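Local atomic coordinates of heterodimeric restriction endonuclease R.BspD6I small subunit (Bacillus sp., PDB entry 2P14), a protein that serves as the catalytic subunit of a heterodimeric type IIS restriction endonuclease, working in complex with a site-specific nickase to cleave DNA. Residues Asp3-Tyr8 with Gln137-Val142; Val63-Phe68 with Phe152-Leu157; His67-Ile72 with Lys100-Tyr105; Leu76-Lys81 with Gly110-Leu115. All coordinates share one frame; numbering follows the deposited sequence. Where two conformers were deposited one is given.

Interaction 1 of 4, residues Asp3-Tyr8 with Gln137-Val142; sequences DILDFY and QFKKLV
L5 and V142 make the apolar part of this helix-to-helix contact: L5 CD1 lies 4.2 Å from V142 CG1, the two side chains running at a slant to each other. Y8 and F138 add an aromatic pair whose side chains cross at about a right angle. There the phenol oxygen does the touching: Y8 OH comes in at the edge of the F138 ring, close to its plane, 3.4 Å from CE2. F138 CG, anti to its backbone N (chi1 -178°), sends the ring toward Y8. V142 CG2 covers one face of the same ring, displaced toward the rim. K139 CE adds a carbon contact 4.2 Å from Y8 CB. Helices 2-7 and 135-146 are thereby joined in an alpha/beta domain of the PD-(D/E)XK clan, and Y8 and F138 both reach L109 of strand 104-110, tying the pair to the central sheet. The polar contacts centre on K139. Its extended chain (chi2 -176°, chi3 179°) passes L5, with CE 3.2 Å from L5 O. The ammonium at its tip forms a salt bridge with E9 and donates to a water 2.9 Å from NZ. That water gives a hydrogen to D6 OD1, so the opposite charges of D6 and K139 are linked through solvent, with OD1 and NZ 5.2 Å apart. The hydroxyl of Y8, buried against F138, is hydrogen-bonded to T25 of helix 17-32.

Interaction 2 of 4, residues Val63-Phe68 with Phe152-Leu157; sequences VEYEHF and FNPNKL
Y65 receives the pyrrolidine of P154 over one face of its ring. P154 CB sits 3.8 Å from the ring centroid and 23° off the normal, a CH-pi contact displaced toward the rim, while P154 CG lies 3.5 Å from Y65 CD1. The far end of the tyrosine meets F152 at about a right angle: Y65 OH is at the edge of the phenyl ring, 3.8 Å from F152 CE2, and 4.3 Å from L157 CD2. Beside the tyrosine, F68 brings the edge of its ring to the backbone carbonyl, with F68 CZ 3.2 Å from P154 O. At the exposed margin H67 touches the side chain of N155.

A second set of bonds places these groups. N153 is the N-cap of helix 154-165: its OD1 accepts from N155 N at 3.0 Å, the donor lying above the carbonyl plane. P154 follows as the first helical residue. Within 63-68, Y65 N donates to F68 O at 2.8 Å, closing the turn that carries both aromatic residues. An alanine in place of Y65 would probably leave the P154 ring without its aromatic face and open a gap beside F152. Beyond this shell, Y65 packs on F29 and F152 on L32 of helix 17-32, and L157 on I70 of strand 69-75; the start of helix 154-165 thus lies against the hairpin turn between antiparallel strands 61-64 and 69-75.

Interaction 3 of 4, residues His67-Ile72 with Lys100-Tyr105; sequences HFSILI and KGIEAY
F68 and S69 meet E103 where two parallel strands begin, 69-75 and 104-110, joined through helix 80-98 as a beta-alpha-beta unit of the central sheet. The tight part is backbone: S69 N donates to E103 O at 2.8 Å, Y105 N to S69 O at 3.0 Å, and L71 N to Y105 O at 2.8 Å. S69 and A104 face one side of the sheet, where L71 CD1 also reaches A104 CB at 4.2 Å; S69 OG is hydrogen-bonded to Y97 of helix 80-98. On the side of I70 and Y105, F68 crosses Y105 at about a right angle, its CD1 at the edge of the tyrosine ring.

Toward H67 the two chains part and water fills in. One water spans H67 O and E103 N; another donates to H67 O and, at 2.8 Å, to E103 OE1. With CG anti to its backbone N (chi1 -174°), E103 extends past F68 CB, and OE1 also forms a salt bridge with K158 of helix 154-165. An alanine in place of E103 would probably leave K158 without this carboxylate and the Y105 hydroxyl without its acceptor. That hydroxyl donates to the anti lone pair of E103 OE2, 2.6 Å from OH.

Interaction 4 of 4, residues Leu76-Lys81 with Gly110-Leu115; sequences LTIGEK and GKSIDL
L76-K81 and G110-L115 run in nearly the same direction, the end-to-end directions of their touching parts differing by 14°, with CA atoms closest between G79 and D114, at 5.2 Å; no direct hydrogen bond joins them. Water does so instead. One molecule donates to T77 O and accepts from K111 N. Another accepts from G79 N at 2.8 Å; its link to S112 OG holds for one of two S112 conformers and is less certain.

Among the side chains, K111 lies across L76, its CG 3.9 Å from L76 CD2. A bend at chi3 (-62°) turns CE back to within 4.1 Å of I78 CG2 and 3.7 Å of L76 O, and NZ goes on to a salt bridge with E12. The touch of I78 CG2 on S112 OG is equally doubtful. With CG anti to the backbone N (chi1 172°), D114 packs its carboxylate against the G79 peptide, CG 3.2 Å from G79 O, without a hydrogen bond, since both groups offer acceptor oxygens. D114 is also the N-cap of helix 115-121, OD2 accepting from F117 N. G79 has positive phi, which favours glycine. Q82 of helix 80-98 reaches across, its NE2 bonded to T77 O and S112 O and its OE1 to D114 N.

Two adjacent parallel strands, 69-75 and 104-110, each give way here to a loop that leads into a helix, the strand-to-helix turn found at the C-terminal edge of parallel strands in alpha/beta folds.

In the fold
Interactions 1 and 3 are buried, interaction 2 is partly so, and interaction 4 lies at the surface. Interactions 3 and 4 hold the same beta-alpha-beta unit at its two ends, on opposite sides of the chain's centre: backbone hydrogen bonds join the strand starts, whereas water and side chains bridge the loops after them. Interactions 2 and 3 share H67 and F68, and L157 CD2 packs 3.7 Å from I70 CD1. Interactions 1 and 2 each bring a helix against another part of the fold, largely through aromatic and aliphatic groups, and meet where L141 touches L157. Interaction 4 is nested within the chain loop closed by interaction 1, without touching it.

Interaction 1 of 4, residues Asp3-Tyr8 with Gln137-Val142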
# COMPACT_ATOMS: atom_id res chain seq x y z
N ASP A 3 -9.89 14.24 -6.89
CA ASP A 3 -9.26 15.28 -6.04
C ASP A 3 -8.18 14.67 -5.16
O ASP A 3 -7.10 15.25 -5.00
CB ASP A 3 -10.32 16.06 -5.21
CG ASP A 3 -10.95 15.24 -4.08
OD1 ASP A 3 -11.22 15.82 -3.00
OD2 ASP A 3 -11.21 14.01 -4.23
N ILE A 4 -8.46 13.48 -4.64
CA ILE A 4 -7.52 12.82 -3.73
C ILE A 4 -6.32 12.36 -4.57
O ILE A 4 -5.16 12.55 -4.18
CB ILE A 4 -8.16 11.64 -2.98
CG1 ILE A 4 -9.29 12.12 -2.07
CG2 ILE A 4 -7.10 10.89 -2.16
CD1 ILE A 4 -10.19 11.04 -1.54
N LEU A 5 -6.59 11.74 -5.72
CA LEU A 5 -5.51 11.28 -6.58
C LEU A 5 -4.60 12.41 -7.02
O LEU A 5 -3.36 12.28 -6.99
CB LEU A 5 -6.04 10.47 -7.78
CG LEU A 5 -6.88 9.25 -7.41
CD1 LEU A 5 -7.28 8.49 -8.68
CD2 LEU A 5 -6.13 8.31 -6.44
N ASP A 6 -5.20 13.54 -7.42
CA ASP A 6 -4.42 14.72 -7.84
C ASP A 6 -3.60 15.27 -6.68
O ASP A 6 -2.53 15.84 -6.91
CB ASP A 6 -5.34 15.84 -8.38
CG ASP A 6 -6.05 15.46 -9.67
OD1 ASP A 6 -5.60 14.53 -10.37
OD2 ASP A 6 -7.08 16.12 -9.96
N PHE A 7 -4.11 15.13 -5.45
CA PHE A 7 -3.37 15.68 -4.30
C PHE A 7 -2.01 15.00 -4.10
O PHE A 7 -1.08 15.58 -3.54
CB PHE A 7 -4.19 15.67 -3.00
CG PHE A 7 -3.49 16.38 -1.85
CD1 PHE A 7 -3.51 17.77 -1.76
CD2 PHE A 7 -2.85 15.64 -0.86
CE1 PHE A 7 -2.85 18.42 -0.69
CE2 PHE A 7 -2.18 16.28 0.20
CZ PHE A 7 -2.19 17.66 0.28
N TYR A 8 -1.85 13.77 -4.57
CA TYR A 8 -0.50 13.16 -4.51
C TYR A 8 0.58 14.04 -5.13
O TYR A 8 1.73 13.98 -4.71
CB TYR A 8 -0.47 11.79 -5.20
CG TYR A 8 -1.00 10.66 -4.36
CD1 TYR A 8 -2.15 9.94 -4.75
CD2 TYR A 8 -0.35 10.28 -3.18
CE1 TYR A 8 -2.62 8.86 -4.02
CE2 TYR A 8 -0.85 9.21 -2.41
CZ TYR A 8 -1.97 8.51 -2.84
OH TYR A 8 -2.42 7.45 -2.11
N GLN A 137 0.94 3.77 -10.54
CA GLN A 137 0.23 2.49 -10.67
C GLN A 137 -1.02 2.45 -9.79
O GLN A 137 -2.07 1.98 -10.21
CB GLN A 137 1.16 1.33 -10.29
CG GLN A 137 2.27 1.12 -11.32
CD GLN A 137 3.41 0.29 -10.80
OE1 GLN A 137 3.46 -0.08 -9.61
NE2 GLN A 137 4.35 -0.02 -11.69
N PHE A 138 -0.89 2.95 -8.56
CA PHE A 138 -2.02 2.95 -7.64
C PHE A 138 -3.13 3.86 -8.16
O PHE A 138 -4.33 3.51 -8.06
CB PHE A 138 -1.50 3.42 -6.27
CG PHE A 138 -2.54 3.44 -5.19
CD1 PHE A 138 -3.25 2.27 -4.88
CD2 PHE A 138 -2.80 4.62 -4.47
CE1 PHE A 138 -4.22 2.28 -3.84
CE2 PHE A 138 -3.75 4.63 -3.46
CZ PHE A 138 -4.46 3.49 -3.15
N LYS A 139 -2.76 5.03 -8.70
CA LYS A 139 -3.79 5.91 -9.27
C LYS A 139 -4.52 5.21 -10.40
O LYS A 139 -5.75 5.28 -10.50
CB LYS A 139 -3.19 7.18 -9.84
CG LYS A 139 -2.61 8.15 -8.88
CD LYS A 139 -2.21 9.32 -9.76
CE LYS A 139 -1.62 10.43 -9.00
NZ LYS A 139 -1.34 11.58 -9.93
N LYS A 140 -3.76 4.54 -11.28
CA LYS A 140 -4.36 3.78 -12.38
C LYS A 140 -5.33 2.74 -11.85
O LYS A 140 -6.47 2.66 -12.32
CB LYS A 140 -3.30 3.14 -13.29
CG LYS A 140 -2.85 4.01 -14.42
CD LYS A 140 -2.33 3.15 -15.57
CE LYS A 140 -2.43 3.85 -16.93
NZ LYS A 140 -1.18 4.61 -17.24
N LEU A 141 -4.93 1.98 -10.83
CA LEU A 141 -5.76 0.97 -10.20
C LEU A 141 -7.06 1.55 -9.64
O LEU A 141 -8.13 1.00 -9.87
CB LEU A 141 -4.99 0.22 -9.10
CG LEU A 141 -5.79 -0.80 -8.28
CD1 LEU A 141 -6.45 -1.86 -9.19
CD2 LEU A 141 -4.89 -1.44 -7.25
N VAL A 142 -6.96 2.67 -8.94
CA VAL A 142 -8.16 3.28 -8.35
C VAL A 142 -9.11 3.75 -9.47
O VAL A 142 -10.32 3.54 -9.36
CB VAL A 142 -7.78 4.47 -7.38
CG1 VAL A 142 -9.06 5.19 -6.86
CG2 VAL A 142 -6.97 3.94 -6.19
O HOH W 1 -3.63 13.03 -10.95

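Interaction 2 of 4, residues Val63-Phe68 with Phe152-Leu157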
# COMPACT_ATOMS: atom_id res chain seq x y z
N VAL A 63 -6.72 -1.75 6.67
CA VAL A 63 -8.14 -1.82 6.27
C VAL A 63 -8.59 -3.29 6.38
O VAL A 63 -7.96 -4.20 5.80
CB VAL A 63 -8.40 -1.22 4.86
CG1 VAL A 63 -7.71 -2.03 3.81
CG2 VAL A 63 -9.89 -1.10 4.55
N GLU A 64 -9.65 -3.51 7.17
CA GLU A 64 -10.16 -4.86 7.33
C GLU A 64 -11.47 -4.99 6.58
O GLU A 64 -12.42 -4.29 6.86
CB GLU A 64 -10.37 -5.18 8.81
CG GLU A 64 -9.05 -5.22 9.55
CD GLU A 64 -9.18 -5.63 11.01
OE1 GLU A 64 -10.17 -5.19 11.67
OE2 GLU A 64 -8.29 -6.35 11.48
N TYR A 65 -11.49 -5.86 5.58
CA TYR A 65 -12.72 -6.14 4.86
C TYR A 65 -13.28 -7.45 5.40
O TYR A 65 -12.66 -8.12 6.23
CB TYR A 65 -12.44 -6.29 3.39
CG TYR A 65 -11.90 -5.03 2.76
CD1 TYR A 65 -12.73 -3.91 2.56
CD2 TYR A 65 -10.56 -4.96 2.35
CE1 TYR A 65 -12.25 -2.75 1.98
CE2 TYR A 65 -10.06 -3.80 1.75
CZ TYR A 65 -10.91 -2.68 1.58
OH TYR A 65 -10.39 -1.54 0.97
N GLU A 66 -14.42 -7.86 4.87
CA GLU A 66 -15.04 -9.07 5.37
C GLU A 66 -14.14 -10.31 5.31
O GLU A 66 -14.03 -11.04 6.30
CB GLU A 66 -16.31 -9.30 4.56
CG GLU A 66 -17.18 -10.39 5.08
CD GLU A 66 -18.56 -10.14 4.63
OE1 GLU A 66 -19.19 -9.21 5.23
OE2 GLU A 66 -18.99 -10.84 3.67
N HIS A 67 -13.51 -10.54 4.17
CA HIS A 67 -12.81 -11.82 4.03
C HIS A 67 -11.29 -11.70 4.06
O HIS A 67 -10.59 -12.71 3.98
CB HIS A 67 -13.28 -12.53 2.78
CG HIS A 67 -14.73 -12.89 2.83
ND1 HIS A 67 -15.22 -13.84 3.70
CD2 HIS A 67 -15.80 -12.40 2.17
CE1 HIS A 67 -16.53 -13.93 3.55
NE2 HIS A 67 -16.91 -13.08 2.62
N PHE A 68 -10.79 -10.47 4.19
CA PHE A 68 -9.33 -10.29 4.14
C PHE A 68 -9.02 -8.88 4.58
O PHE A 68 -9.93 -8.03 4.63
CB PHE A 68 -8.78 -10.51 2.72
CG PHE A 68 -9.10 -9.39 1.75
CD1 PHE A 68 -8.11 -8.49 1.33
CD2 PHE A 68 -10.40 -9.23 1.26
CE1 PHE A 68 -8.42 -7.44 0.43
CE2 PHE A 68 -10.71 -8.18 0.37
CZ PHE A 68 -9.73 -7.29 -0.05
N PHE A 152 -17.69 -0.38 -5.43
CA PHE A 152 -16.46 -0.96 -4.99
C PHE A 152 -16.68 -2.30 -4.32
O PHE A 152 -17.32 -2.38 -3.25
CB PHE A 152 -15.68 -0.00 -4.08
CG PHE A 152 -14.43 -0.61 -3.50
CD1 PHE A 152 -13.45 -1.12 -4.34
CD2 PHE A 152 -14.28 -0.72 -2.13
CE1 PHE A 152 -12.31 -1.73 -3.80
CE2 PHE A 152 -13.16 -1.30 -1.59
CZ PHE A 152 -12.17 -1.79 -2.43
N ASN A 153 -16.15 -3.36 -4.94
CA ASN A 153 -16.19 -4.67 -4.35
C ASN A 153 -14.80 -5.05 -3.81
O ASN A 153 -13.90 -5.34 -4.59
CB ASN A 153 -16.63 -5.68 -5.41
CG ASN A 153 -16.74 -7.10 -4.87
OD1 ASN A 153 -16.48 -7.38 -3.72
ND2 ASN A 153 -17.19 -8.02 -5.74
N PRO A 154 -14.62 -5.06 -2.47
CA PRO A 154 -13.30 -5.42 -1.91
C PRO A 154 -12.79 -6.77 -2.44
O PRO A 154 -11.58 -6.94 -2.60
CB PRO A 154 -13.58 -5.52 -0.41
CG PRO A 154 -14.76 -4.58 -0.19
CD PRO A 154 -15.62 -4.81 -1.42
N ASN A 155 -13.68 -7.71 -2.76
CA ASN A 155 -13.23 -9.00 -3.26
C ASN A 155 -12.57 -8.93 -4.64
O ASN A 155 -11.69 -9.74 -4.94
CB ASN A 155 -14.38 -10.01 -3.26
CG ASN A 155 -15.04 -10.10 -1.91
OD1 ASN A 155 -16.26 -9.85 -1.75
ND2 ASN A 155 -14.25 -10.46 -0.90
N LYS A 156 -13.00 -7.96 -5.45
CA LYS A 156 -12.34 -7.70 -6.72
C LYS A 156 -10.93 -7.15 -6.47
O LYS A 156 -9.97 -7.53 -7.18
CB LYS A 156 -13.18 -6.76 -7.59
CG LYS A 156 -12.55 -6.45 -8.95
CD LYS A 156 -13.40 -5.49 -9.79
CE LYS A 156 -12.69 -5.22 -11.11
NZ LYS A 156 -13.57 -4.52 -12.12
N LEU A 157 -10.79 -6.26 -5.50
CA LEU A 157 -9.47 -5.77 -5.13
C LEU A 157 -8.59 -6.92 -4.65
O LEU A 157 -7.40 -6.99 -5.01
CB LEU A 157 -9.56 -4.66 -4.07
CG LEU A 157 -8.22 -4.08 -3.57
CD1 LEU A 157 -7.36 -3.61 -4.75
CD2 LEU A 157 -8.49 -2.95 -2.58

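Interaction 3 of 4, residues His67-Ile72 with Lys100-Tyr105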
# COMPACT_ATOMS: atom_id res chain seq x y z
N HIS A 67 -13.51 -10.54 4.17
CA HIS A 67 -12.81 -11.82 4.03
C HIS A 67 -11.29 -11.70 4.06
O HIS A 67 -10.59 -12.71 3.98
CB HIS A 67 -13.28 -12.53 2.78
CG HIS A 67 -14.73 -12.89 2.83
ND1 HIS A 67 -15.22 -13.84 3.70
CD2 HIS A 67 -15.80 -12.40 2.17
CE1 HIS A 67 -16.53 -13.93 3.55
NE2 HIS A 67 -16.91 -13.08 2.62
N PHE A 68 -10.79 -10.47 4.19
CA PHE A 68 -9.33 -10.29 4.14
C PHE A 68 -9.02 -8.88 4.58
O PHE A 68 -9.93 -8.03 4.63
CB PHE A 68 -8.78 -10.51 2.72
CG PHE A 68 -9.10 -9.39 1.75
CD1 PHE A 68 -8.11 -8.49 1.33
CD2 PHE A 68 -10.40 -9.23 1.26
CE1 PHE A 68 -8.42 -7.44 0.43
CE2 PHE A 68 -10.71 -8.18 0.37
CZ PHE A 68 -9.73 -7.29 -0.05
N SER A 69 -7.74 -8.66 4.88
CA SER A 69 -7.25 -7.34 5.29
C SER A 69 -6.12 -6.88 4.37
O SER A 69 -5.43 -7.71 3.76
CB SER A 69 -6.77 -7.41 6.74
OG SER A 69 -7.88 -7.77 7.55
N ILE A 70 -5.92 -5.57 4.33
CA ILE A 70 -4.75 -5.00 3.66
C ILE A 70 -4.05 -4.09 4.63
O ILE A 70 -4.68 -3.22 5.23
CB ILE A 70 -5.09 -4.16 2.41
CG1 ILE A 70 -6.05 -4.90 1.46
CG2 ILE A 70 -3.82 -3.79 1.66
CD1 ILE A 70 -6.55 -4.00 0.33
N LEU A 71 -2.76 -4.37 4.82
CA LEU A 71 -1.91 -3.46 5.59
C LEU A 71 -1.30 -2.56 4.54
O LEU A 71 -0.71 -3.03 3.58
CB LEU A 71 -0.81 -4.21 6.32
CG LEU A 71 -1.17 -4.96 7.59
CD1 LEU A 71 -2.06 -6.16 7.22
CD2 LEU A 71 0.06 -5.45 8.29
N ILE A 72 -1.41 -1.24 4.71
CA ILE A 72 -0.89 -0.32 3.73
C ILE A 72 0.30 0.43 4.35
O ILE A 72 0.19 1.02 5.45
CB ILE A 72 -1.96 0.65 3.23
CG1 ILE A 72 -3.15 -0.14 2.61
CG2 ILE A 72 -1.37 1.54 2.16
CD1 ILE A 72 -4.44 0.19 3.25
N LYS A 100 -2.83 -13.72 13.55
CA LYS A 100 -4.28 -13.76 13.83
C LYS A 100 -5.00 -14.80 12.99
O LYS A 100 -6.14 -15.15 13.28
CB LYS A 100 -4.93 -12.39 13.59
CG LYS A 100 -4.34 -11.25 14.41
CD LYS A 100 -4.79 -9.89 13.86
CE LYS A 100 -4.25 -8.74 14.68
NZ LYS A 100 -4.95 -8.71 15.99
N GLY A 101 -4.35 -15.28 11.94
CA GLY A 101 -4.98 -16.30 11.09
C GLY A 101 -5.95 -15.76 10.06
O GLY A 101 -6.79 -16.49 9.51
N ILE A 102 -5.86 -14.46 9.79
CA ILE A 102 -6.77 -13.77 8.86
C ILE A 102 -6.04 -13.56 7.55
O ILE A 102 -4.85 -13.19 7.53
CB ILE A 102 -7.20 -12.40 9.45
CG1 ILE A 102 -7.97 -12.61 10.76
CG2 ILE A 102 -8.02 -11.58 8.42
CD1 ILE A 102 -8.15 -11.36 11.61
N GLU A 103 -6.71 -13.83 6.45
CA GLU A 103 -6.09 -13.59 5.14
C GLU A 103 -5.71 -12.09 5.03
O GLU A 103 -6.57 -11.23 5.23
CB GLU A 103 -7.03 -14.03 4.02
CG GLU A 103 -6.38 -13.94 2.65
CD GLU A 103 -7.30 -14.29 1.48
OE1 GLU A 103 -8.49 -14.53 1.74
OE2 GLU A 103 -6.82 -14.25 0.31
N ALA A 104 -4.45 -11.82 4.68
CA ALA A 104 -3.97 -10.42 4.66
C ALA A 104 -2.83 -10.26 3.66
O ALA A 104 -2.03 -11.19 3.44
CB ALA A 104 -3.51 -9.98 6.06
N TYR A 105 -2.79 -9.05 3.07
CA TYR A 105 -1.78 -8.65 2.09
C TYR A 105 -1.26 -7.31 2.57
O TYR A 105 -2.03 -6.52 3.13
CB TYR A 105 -2.43 -8.48 0.69
CG TYR A 105 -3.04 -9.79 0.28
CD1 TYR A 105 -2.25 -10.79 -0.32
CD2 TYR A 105 -4.36 -10.06 0.55
CE1 TYR A 105 -2.77 -12.02 -0.62
CE2 TYR A 105 -4.90 -11.32 0.24
CZ TYR A 105 -4.08 -12.27 -0.35
OH TYR A 105 -4.54 -13.56 -0.65
O HOH W 2 -9.62 -14.29 6.55
O HOH W 3 -10.46 -15.30 3.63

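Interaction 4 of 4, residues Leu76-Lys81 with Gly110-Leu115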
# COMPACT_ATOMS: atom_id res chain seq x y z
N LEU A 76 8.01 7.63 0.96
CA LEU A 76 8.57 8.49 -0.07
C LEU A 76 10.06 8.20 -0.33
O LEU A 76 10.67 8.79 -1.24
CB LEU A 76 8.37 9.96 0.29
CG LEU A 76 6.92 10.44 0.29
CD1 LEU A 76 6.81 11.88 0.82
CD2 LEU A 76 6.29 10.33 -1.09
N THR A 77 10.61 7.27 0.44
CA THR A 77 12.02 6.86 0.29
C THR A 77 12.24 6.07 -0.99
O THR A 77 11.45 5.16 -1.32
CB THR A 77 12.46 6.04 1.50
OG1 THR A 77 12.22 6.83 2.67
CG2 THR A 77 13.95 5.69 1.46
N ILE A 78 13.32 6.42 -1.70
CA ILE A 78 13.65 5.71 -2.94
C ILE A 78 15.06 5.13 -2.88
O ILE A 78 15.86 5.50 -2.03
CB ILE A 78 13.50 6.62 -4.19
CG1 ILE A 78 14.49 7.81 -4.14
CG2 ILE A 78 12.02 7.04 -4.39
CD1 ILE A 78 14.70 8.49 -5.50
N GLY A 79 15.35 4.22 -3.80
CA GLY A 79 16.68 3.62 -3.89
C GLY A 79 16.94 2.59 -2.80
O GLY A 79 16.00 2.06 -2.20
N GLU A 80 18.22 2.28 -2.56
CA GLU A 80 18.55 1.30 -1.52
C GLU A 80 18.09 1.69 -0.12
O GLU A 80 17.87 0.80 0.70
CB GLU A 80 20.05 0.95 -1.53
CG GLU A 80 20.40 -0.41 -2.18
CD GLU A 80 20.85 -1.46 -1.16
OE1 GLU A 80 21.83 -1.20 -0.43
OE2 GLU A 80 20.22 -2.54 -1.10
N LYS A 81 17.92 2.98 0.15
CA LYS A 81 17.36 3.42 1.43
C LYS A 81 15.93 2.92 1.62
O LYS A 81 15.45 2.79 2.75
CB LYS A 81 17.42 4.94 1.59
CG LYS A 81 18.84 5.48 1.81
CD LYS A 81 18.91 6.92 1.33
CE LYS A 81 18.50 7.90 2.40
NZ LYS A 81 19.63 8.15 3.35
N GLY A 110 5.01 3.46 -2.95
CA GLY A 110 6.17 4.31 -3.04
C GLY A 110 6.15 5.16 -4.29
O GLY A 110 5.27 4.99 -5.12
N LYS A 111 7.09 6.11 -4.41
CA LYS A 111 7.22 6.87 -5.68
C LYS A 111 7.81 6.00 -6.78
O LYS A 111 7.43 6.07 -7.95
CB LYS A 111 8.13 8.09 -5.48
CG LYS A 111 7.51 9.14 -4.59
CD LYS A 111 8.21 10.48 -4.77
CE LYS A 111 9.67 10.42 -4.37
NZ LYS A 111 10.31 11.76 -4.54
N SER A 112 8.74 5.15 -6.36
CA SER A 112 9.36 4.19 -7.26
C SER A 112 9.77 3.02 -6.40
O SER A 112 10.08 3.19 -5.22
CB SER A 112 10.57 4.81 -7.95
OG SER A 112 11.47 5.32 -6.99
N ILE A 113 9.75 1.82 -6.99
CA ILE A 113 10.02 0.60 -6.22
C ILE A 113 11.45 0.16 -6.48
O ILE A 113 11.83 -0.09 -7.65
CB ILE A 113 9.03 -0.55 -6.58
CG1 ILE A 113 7.58 -0.07 -6.42
CG2 ILE A 113 9.33 -1.80 -5.72
CD1 ILE A 113 7.26 0.46 -5.01
N ASP A 114 12.25 0.08 -5.42
CA ASP A 114 13.65 -0.30 -5.56
C ASP A 114 13.76 -1.82 -5.73
O ASP A 114 13.05 -2.58 -5.07
CB ASP A 114 14.42 0.18 -4.33
CG ASP A 114 15.83 -0.34 -4.28
OD1 ASP A 114 16.65 0.19 -5.04
OD2 ASP A 114 16.08 -1.27 -3.49
N LEU A 115 14.65 -2.26 -6.62
CA LEU A 115 14.79 -3.69 -6.90
C LEU A 115 15.25 -4.49 -5.67
O LEU A 115 14.76 -5.58 -5.43
CB LEU A 115 15.72 -3.88 -8.08
CG LEU A 115 15.53 -5.09 -8.97
CD1 LEU A 115 14.13 -5.16 -9.59
CD2 LEU A 115 16.61 -4.98 -10.04
O HOH W 4 9.04 5.89 -2.47
O HOH W 5 13.14 3.40 -5.32